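PDB 5L20: clostripain-related protein from Bacteroides thetaiotaomicron, which is probably a cysteine peptidase of the clostripain (C11) family, represented here by its N-terminal part. Local coordinates for residues Pro7-Trp18 with Ser100-Cys111. Residues are numbered along the deposited sequence; the frame is centred on the assembly and turned at random.
Sequences PTEQTVFMYLPW and SPTKRYSMVIGC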
ATOM      1  N   PRO A   7     -13.048  -3.011  12.508  1.00 31.99           N
ATOM      2  CA  PRO A   7     -13.365  -3.567  11.184  1.00 26.58           C
ATOM      3  C   PRO A   7     -12.690  -4.912  10.993  1.00 27.49           C
ATOM      4  O   PRO A   7     -11.513  -5.075  11.311  1.00 32.98           O
ATOM      5  CB  PRO A   7     -12.803  -2.523  10.215  1.00 25.88           C
ATOM      6  CG  PRO A   7     -11.695  -1.889  10.973  1.00 42.30           C
ATOM      7  CD  PRO A   7     -12.096  -1.893  12.418  1.00 27.11           C
ATOM      8  N   THR A   8     -13.437  -5.886  10.503  1.00 22.81           N
ATOM      9  CA  THR A   8     -12.895  -7.226  10.397  1.00 21.30           C
ATOM     10  C   THR A   8     -13.184  -7.874   9.056  1.00 17.30           C
ATOM     11  O   THR A   8     -12.797  -9.017   8.848  1.00 18.71           O
ATOM     12  CB  THR A   8     -13.455  -8.160  11.486  1.00 24.41           C
ATOM     13  OG1 THR A   8     -14.886  -8.148  11.434  1.00 33.91           O
ATOM     14  CG2 THR A   8     -12.963  -7.746  12.882  1.00 31.30           C
ATOM     15  N   GLU A   9     -13.877  -7.186   8.149  1.00 17.49           N
ATOM     16  CA  GLU A   9     -14.281  -7.877   6.921  1.00 18.42           C
ATOM     17  C   GLU A   9     -13.208  -7.894   5.820  1.00 12.73           C
ATOM     18  O   GLU A   9     -12.966  -8.950   5.221  1.00 15.25           O
ATOM     19  CB  GLU A   9     -15.581  -7.290   6.341  1.00 18.75           C
ATOM     20  CG  GLU A   9     -16.821  -7.541   7.192  1.00 18.94           C
ATOM     21  CD  GLU A   9     -17.082  -9.013   7.446  1.00 40.29           C
ATOM     22  OE1 GLU A   9     -16.963  -9.820   6.496  1.00 33.29           O
ATOM     23  OE2 GLU A   9     -17.396  -9.365   8.606  1.00 42.41           O
ATOM     24  N   GLN A  10     -12.593  -6.748   5.544  1.00 13.36           N
ATOM     25  CA  GLN A  10     -11.729  -6.645   4.371  1.00 11.52           C
ATOM     26  C   GLN A  10     -10.595  -5.682   4.594  1.00 13.49           C
ATOM     27  O   GLN A  10     -10.780  -4.639   5.185  1.00 13.14           O
ATOM     28  CB  GLN A  10     -12.535  -6.189   3.150  1.00 13.14           C
ATOM     29  CG  GLN A  10     -11.716  -6.128   1.860  1.00 12.66           C
ATOM     30  CD  GLN A  10     -12.343  -5.172   0.877  1.00 16.64           C
ATOM     31  OE1 GLN A  10     -12.914  -4.147   1.271  1.00 16.02           O
ATOM     32  NE2 GLN A  10     -12.190  -5.453  -0.417  1.00 14.67           N
ATOM     33  N   THR A  11      -9.399  -6.063   4.146  1.00 10.61           N
ATOM     34  CA  THR A  11      -8.267  -5.163   4.036  1.00 11.11           C
ATOM     35  C   THR A  11      -7.959  -4.964   2.570  1.00 10.79           C
ATOM     36  O   THR A  11      -7.758  -5.960   1.834  1.00 11.96           O
ATOM     37  CB  THR A  11      -7.019  -5.766   4.687  1.00 12.29           C
ATOM     38  OG1 THR A  11      -7.267  -6.024   6.069  1.00 12.96           O
ATOM     39  CG2 THR A  11      -5.842  -4.850   4.540  1.00 13.61           C
ATOM     40  N   VAL A  12      -7.932  -3.706   2.141  1.00 10.03           N
ATOM     41  CA  VAL A  12      -7.452  -3.360   0.809  1.00  8.65           C
ATOM     42  C   VAL A  12      -6.004  -2.912   0.975  1.00 12.23           C
ATOM     43  O   VAL A  12      -5.728  -1.909   1.655  1.00 12.98           O
ATOM     44  CB  VAL A  12      -8.294  -2.227   0.156  1.00 12.08           C
ATOM     45  CG1 VAL A  12      -7.726  -1.825  -1.187  1.00 11.75           C
ATOM     46  CG2 VAL A  12      -9.764  -2.663   0.006  1.00 12.17           C
ATOM     47  N   PHE A  13      -5.082  -3.675   0.396  1.00 11.14           N
ATOM     48  CA  PHE A  13      -3.662  -3.380   0.496  1.00  9.17           C
ATOM     49  C   PHE A  13      -3.162  -2.747  -0.790  1.00  9.58           C
ATOM     50  O   PHE A  13      -3.096  -3.415  -1.822  1.00 10.53           O
ATOM     51  CB  PHE A  13      -2.892  -4.658   0.814  1.00 12.41           C
ATOM     52  CG  PHE A  13      -1.398  -4.475   0.863  1.00  9.48           C
ATOM     53  CD1 PHE A  13      -0.830  -3.375   1.511  1.00 11.02           C
ATOM     54  CD2 PHE A  13      -0.559  -5.434   0.292  1.00 11.20           C
ATOM     55  CE1 PHE A  13       0.553  -3.236   1.550  1.00 10.47           C
ATOM     56  CE2 PHE A  13       0.803  -5.296   0.349  1.00  9.85           C
ATOM     57  CZ  PHE A  13       1.366  -4.205   0.967  1.00  8.49           C
ATOM     58  N   MET A  14      -2.782  -1.473  -0.716  1.00  8.97           N
ATOM     59  CA  MET A  14      -2.198  -0.764  -1.833  1.00 10.42           C
ATOM     60  C   MET A  14      -0.684  -0.889  -1.715  1.00  9.08           C
ATOM     61  O   MET A  14      -0.085  -0.394  -0.729  1.00 11.30           O
ATOM     62  CB  MET A  14      -2.629   0.701  -1.844  1.00 11.38           C
ATOM     63  CG  MET A  14      -2.101   1.423  -3.080  1.00 13.26           C
ATOM     64  SD  MET A  14      -2.793   3.085  -3.209  1.00 16.65           S
ATOM     65  CE  MET A  14      -3.860   2.786  -4.611  1.00 19.64           C
ATOM     66  N   TYR A  15      -0.080  -1.491  -2.725  1.00  9.98           N
ATOM     67  CA  TYR A  15       1.326  -1.879  -2.722  1.00  9.30           C
ATOM     68  C   TYR A  15       2.055  -1.116  -3.824  1.00 10.06           C
ATOM     69  O   TYR A  15       1.756  -1.299  -5.022  1.00 10.13           O
ATOM     70  CB  TYR A  15       1.419  -3.400  -2.947  1.00  9.21           C
ATOM     71  CG  TYR A  15       2.817  -3.965  -3.057  1.00  8.39           C
ATOM     72  CD1 TYR A  15       3.708  -3.805  -2.013  1.00 10.38           C
ATOM     73  CD2 TYR A  15       3.245  -4.655  -4.187  1.00 10.48           C
ATOM     74  CE1 TYR A  15       4.988  -4.331  -2.075  1.00 10.70           C
ATOM     75  CE2 TYR A  15       4.536  -5.212  -4.254  1.00 10.83           C
ATOM     76  CZ  TYR A  15       5.389  -5.040  -3.200  1.00 10.12           C
ATOM     77  OH  TYR A  15       6.667  -5.515  -3.249  1.00 11.43           O
ATOM     78  N   LEU A  16       2.962  -0.224  -3.401  1.00 10.02           N
ATOM     79  CA  LEU A  16       3.605   0.731  -4.292  1.00  9.57           C
ATOM     80  C   LEU A  16       5.125   0.601  -4.149  1.00 12.97           C
ATOM     81  O   LEU A  16       5.799   1.473  -3.558  1.00 12.61           O
ATOM     82  CB  LEU A  16       3.123   2.171  -4.005  1.00 13.62           C
ATOM     83  CG  LEU A  16       1.608   2.362  -4.121  1.00 10.44           C
ATOM     84  CD1 LEU A  16       1.214   3.698  -3.473  1.00 12.25           C
ATOM     85  CD2 LEU A  16       1.195   2.309  -5.579  1.00 12.57           C
ATOM     86  N   PRO A  17       5.680  -0.490  -4.644  1.00 11.85           N
ATOM     87  CA  PRO A  17       7.133  -0.659  -4.554  1.00 12.01           C
ATOM     88  C   PRO A  17       7.839   0.341  -5.464  1.00 12.76           C
ATOM     89  O   PRO A  17       7.208   1.005  -6.302  1.00 11.76           O
ATOM     90  CB  PRO A  17       7.350  -2.105  -5.013  1.00 12.90           C
ATOM     91  CG  PRO A  17       6.195  -2.383  -5.930  1.00 12.53           C
ATOM     92  CD  PRO A  17       5.024  -1.627  -5.322  1.00 10.75           C
ATOM     93  N   TRP A  18       9.157   0.417  -5.333  1.00 14.14           N
ATOM     94  CA  TRP A  18       9.900   1.464  -6.047  1.00 14.26           C
ATOM     95  C   TRP A  18       9.754   1.367  -7.556  1.00 13.96           C
ATOM     96  O   TRP A  18       9.898   0.296  -8.138  1.00 14.86           O
ATOM     97  CB  TRP A  18      11.379   1.396  -5.657  1.00 13.56           C
ATOM     98  CG  TRP A  18      12.216   2.459  -6.293  1.00 15.64           C
ATOM     99  CD1 TRP A  18      13.208   2.273  -7.201  1.00 15.98           C
ATOM    100  CD2 TRP A  18      12.129   3.870  -6.058  1.00 15.10           C
ATOM    101  NE1 TRP A  18      13.755   3.494  -7.561  1.00 17.90           N
ATOM    102  CE2 TRP A  18      13.097   4.486  -6.877  1.00 16.23           C
ATOM    103  CE3 TRP A  18      11.309   4.670  -5.259  1.00 14.55           C
ATOM    104  CZ2 TRP A  18      13.287   5.877  -6.902  1.00 18.33           C
ATOM    105  CZ3 TRP A  18      11.496   6.060  -5.287  1.00 21.16           C
ATOM    106  CH2 TRP A  18      12.476   6.637  -6.107  1.00 22.69           C
ATOM    107  N   SER A 100      -3.678  -5.608  10.327  1.00 12.33           N
ATOM    108  CA  SER A 100      -5.067  -5.579   9.877  1.00 13.33           C
ATOM    109  C   SER A 100      -5.623  -6.987   9.701  1.00 16.19           C
ATOM    110  O   SER A 100      -5.671  -7.510   8.595  1.00 13.42           O
ATOM    111  CB  SER A 100      -5.179  -4.798   8.566  1.00 16.48           C
ATOM    112  OG  SER A 100      -6.553  -4.617   8.228  1.00 15.74           O
ATOM    113  N   PRO A 101      -6.032  -7.631  10.798  1.00 12.78           N
ATOM    114  CA  PRO A 101      -6.620  -8.965  10.740  1.00 12.35           C
ATOM    115  C   PRO A 101      -8.052  -8.914  10.225  1.00 17.28           C
ATOM    116  O   PRO A 101      -8.924  -8.354  10.895  1.00 17.96           O
ATOM    117  CB  PRO A 101      -6.600  -9.435  12.206  1.00 16.05           C
ATOM    118  CG  PRO A 101      -5.845  -8.397  12.941  1.00 18.15           C
ATOM    119  CD  PRO A 101      -5.857  -7.149  12.182  1.00 14.42           C
ATOM    120  N   THR A 102      -8.295  -9.461   9.036  1.00 13.29           N
ATOM    121  CA  THR A 102      -9.624  -9.387   8.437  1.00 13.86           C
ATOM    122  C   THR A 102      -9.909 -10.704   7.750  1.00 15.36           C
ATOM    123  O   THR A 102      -8.995 -11.498   7.521  1.00 16.65           O
ATOM    124  CB  THR A 102      -9.745  -8.228   7.397  1.00 12.80           C
ATOM    125  OG1 THR A 102      -8.698  -8.342   6.421  1.00 13.08           O
ATOM    126  CG2 THR A 102      -9.633  -6.853   8.048  1.00 14.17           C
ATOM    127  N   LYS A 103     -11.176 -10.920   7.401  1.00 13.08           N
ATOM    128  CA  LYS A 103     -11.592 -12.127   6.727  1.00 13.10           C
ATOM    129  C   LYS A 103     -11.023 -12.193   5.309  1.00 14.86           C
ATOM    130  O   LYS A 103     -10.632 -13.266   4.832  1.00 16.34           O
ATOM    131  CB  LYS A 103     -13.113 -12.216   6.670  1.00 17.30           C
ATOM    132  CG  LYS A 103     -13.755 -12.461   8.026  1.00 29.65           C
ATOM    133  CD  LYS A 103     -15.267 -12.409   7.956  1.00 50.18           C
ATOM    134  CE  LYS A 103     -15.872 -12.519   9.354  1.00 49.33           C
ATOM    135  NZ  LYS A 103     -17.348 -12.322   9.342  1.00 61.58           N
ATOM    136  N   ARG A 104     -11.028 -11.054   4.643  1.00 13.41           N
ATOM    137  CA  ARG A 104     -10.623 -10.976   3.241  1.00 14.48           C
ATOM    138  C   ARG A 104      -9.509  -9.952   3.046  1.00 11.86           C
ATOM    139  O   ARG A 104      -9.423  -8.957   3.781  1.00 12.54           O
ATOM    140  CB  ARG A 104     -11.801 -10.534   2.346  1.00 17.69           C
ATOM    141  CG  ARG A 104     -13.066 -11.391   2.300  1.00 23.91           C
ATOM    142  CD  ARG A 104     -14.086 -10.668   1.325  1.00 29.70           C
ATOM    143  NE  ARG A 104     -15.018  -9.734   1.982  1.00 32.05           N
ATOM    144  CZ  ARG A 104     -15.344  -8.485   1.600  1.00 34.81           C
ATOM    145  NH1 ARG A 104     -14.822  -7.874   0.525  1.00 20.57           N
ATOM    146  NH2 ARG A 104     -16.228  -7.814   2.332  1.00 28.45           N
ATOM    147  N   TYR A 105      -8.704 -10.182   2.006  1.00 10.93           N
ATOM    148  CA  TYR A 105      -7.643  -9.266   1.568  1.00  9.60           C
ATOM    149  C   TYR A 105      -7.681  -9.070   0.085  1.00  9.35           C
ATOM    150  O   TYR A 105      -7.990 -10.006  -0.640  1.00 11.15           O
ATOM    151  CB  TYR A 105      -6.243  -9.822   1.937  1.00  9.14           C
ATOM    152  CG  TYR A 105      -6.056  -9.892   3.435  1.00  9.25           C
ATOM    153  CD1 TYR A 105      -6.550 -10.961   4.171  1.00 11.32           C
ATOM    154  CD2 TYR A 105      -5.416  -8.854   4.105  1.00  9.50           C
ATOM    155  CE1 TYR A 105      -6.431 -11.001   5.563  1.00 11.41           C
ATOM    156  CE2 TYR A 105      -5.292  -8.890   5.507  1.00 11.00           C
ATOM    157  CZ  TYR A 105      -5.809  -9.959   6.194  1.00 12.52           C
ATOM    158  OH  TYR A 105      -5.683  -9.964   7.580  1.00 12.44           O
ATOM    159  N   SER A 106      -7.388  -7.854  -0.354  1.00  9.19           N
ATOM    160  CA  SER A 106      -7.187  -7.581  -1.762  0.57  8.44           C
ATOM    161  C   SER A 106      -5.917  -6.772  -1.958  1.00 10.65           C
ATOM    162  O   SER A 106      -5.411  -6.184  -0.991  1.00 10.56           O
ATOM    163  CB  SER A 106      -8.372  -6.823  -2.353  0.57 11.43           C
ATOM    164  OG  SER A 106      -8.462  -5.523  -1.792  0.57 13.73           O
ATOM    165  N   MET A 107      -5.414  -6.718  -3.189  1.00  9.01           N
ATOM    166  CA  MET A 107      -4.142  -6.066  -3.437  1.00 10.27           C
ATOM    167  C   MET A 107      -4.248  -5.177  -4.642  1.00 12.35           C
ATOM    168  O   MET A 107      -4.780  -5.592  -5.676  1.00 12.79           O
ATOM    169  CB  MET A 107      -3.062  -7.138  -3.613  1.00 13.40           C
ATOM    170  CG  MET A 107      -1.666  -6.683  -3.367  1.00 15.91           C
ATOM    171  SD  MET A 107      -0.575  -8.139  -3.293  1.00 13.27           S
ATOM    172  CE  MET A 107       0.952  -7.222  -3.183  1.00 11.67           C
ATOM    173  N   VAL A 108      -3.758  -3.951  -4.507  1.00  9.14           N
ATOM    174  CA  VAL A 108      -3.660  -2.984  -5.595  1.00  9.15           C
ATOM    175  C   VAL A 108      -2.186  -2.703  -5.790  1.00 11.43           C
ATOM    176  O   VAL A 108      -1.542  -2.253  -4.818  1.00 13.25           O
ATOM    177  CB  VAL A 108      -4.381  -1.670  -5.241  1.00  9.54           C
ATOM    178  CG1 VAL A 108      -4.205  -0.671  -6.361  1.00 10.48           C
ATOM    179  CG2 VAL A 108      -5.874  -1.901  -4.959  1.00 10.94           C
ATOM    180  N   ILE A 109      -1.648  -2.980  -6.966  1.00 10.44           N
ATOM    181  CA  ILE A 109      -0.222  -2.894  -7.225  1.00  9.48           C
ATOM    182  C   ILE A 109       0.036  -1.816  -8.256  1.00 10.73           C
ATOM    183  O   ILE A 109      -0.432  -1.924  -9.394  1.00 10.82           O
ATOM    184  CB  ILE A 109       0.346  -4.225  -7.704  1.00  9.95           C
ATOM    185  CG1 ILE A 109       0.005  -5.325  -6.671  1.00  9.39           C
ATOM    186  CG2 ILE A 109       1.835  -4.064  -7.967  1.00 14.38           C
ATOM    187  CD1 ILE A 109       0.587  -6.672  -7.056  1.00 10.10           C
ATOM    188  N   GLY A 110       0.794  -0.797  -7.855  1.00  9.31           N
ATOM    189  CA  GLY A 110       1.131   0.300  -8.769  1.00 12.22           C
ATOM    190  C   GLY A 110       2.616   0.271  -9.057  1.00 10.21           C
ATOM    191  O   GLY A 110       3.405   0.147  -8.117  1.00 12.37           O
ATOM    192  N   CYS A 111       2.996   0.395 -10.334  0.60 10.31           N
ATOM    193  CA  CYS A 111       4.398   0.399 -10.780  0.60  9.90           C
ATOM    194  C   CYS A 111       4.432   0.358 -12.305  0.60 11.88           C
ATOM    195  O   CYS A 111       3.396   0.525 -12.941  0.60 13.16           O
ATOM    196  CB  CYS A 111       5.176  -0.805 -10.211  0.60 11.01           C
ATOM    197  SG  CYS A 111       6.522  -0.354  -9.135  0.60 13.44           S
TER
HETATM  198  O   HOH W   1      -9.478  -6.558  12.557  1.00 35.34           O
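Strands 10-16 and 104-109 pair in parallel, T11 beside Y105 and F13 beside M107, in the mixed sheet of this N-terminal part of a clostripain-like (C11) peptidase, consistent with the caspase-like alpha/beta fold of clan CD. Strand 104-109 is outermost within the chain; strand 45-52 flanks 10-16 on its other side. Backbone bonds alternate between the strands: F13 O accepts V108 N, and Y15 N gives a nearly straight bond to V108 O (2.7 Å, 172° at the hydrogen).

Before the strands, K103 NZ meets the syn lone pair of E9 OE2 at 3.0 Å in a salt bridge. The E9 chain bends at chi2 (-57°), and the two side chains run alongside each other. An alanine in place of E9 would probably cost K103 this carboxylate mate and let the lysine tail swing. Nearby, R104 lays one face of its guanidinium over Q10 CB.

M107 lies alongside F13 and Y15, its CE 3.6 Å from Y15 CD2. The same side of the sheet faces helix 86-99, where I92, L93 and V96 pack on F13. Past the strand, P17 CD sits over the centre of the Y15 ring.

The buried T11 hydroxyl sits among other hydroxyls. Its OG1 is hydrogen-bonded to S100 OG at 2.7 Å, and R46 also binds that serine. T102 OG1 gives its proton to R104 O at 2.8 Å, on the face opposite T11 N.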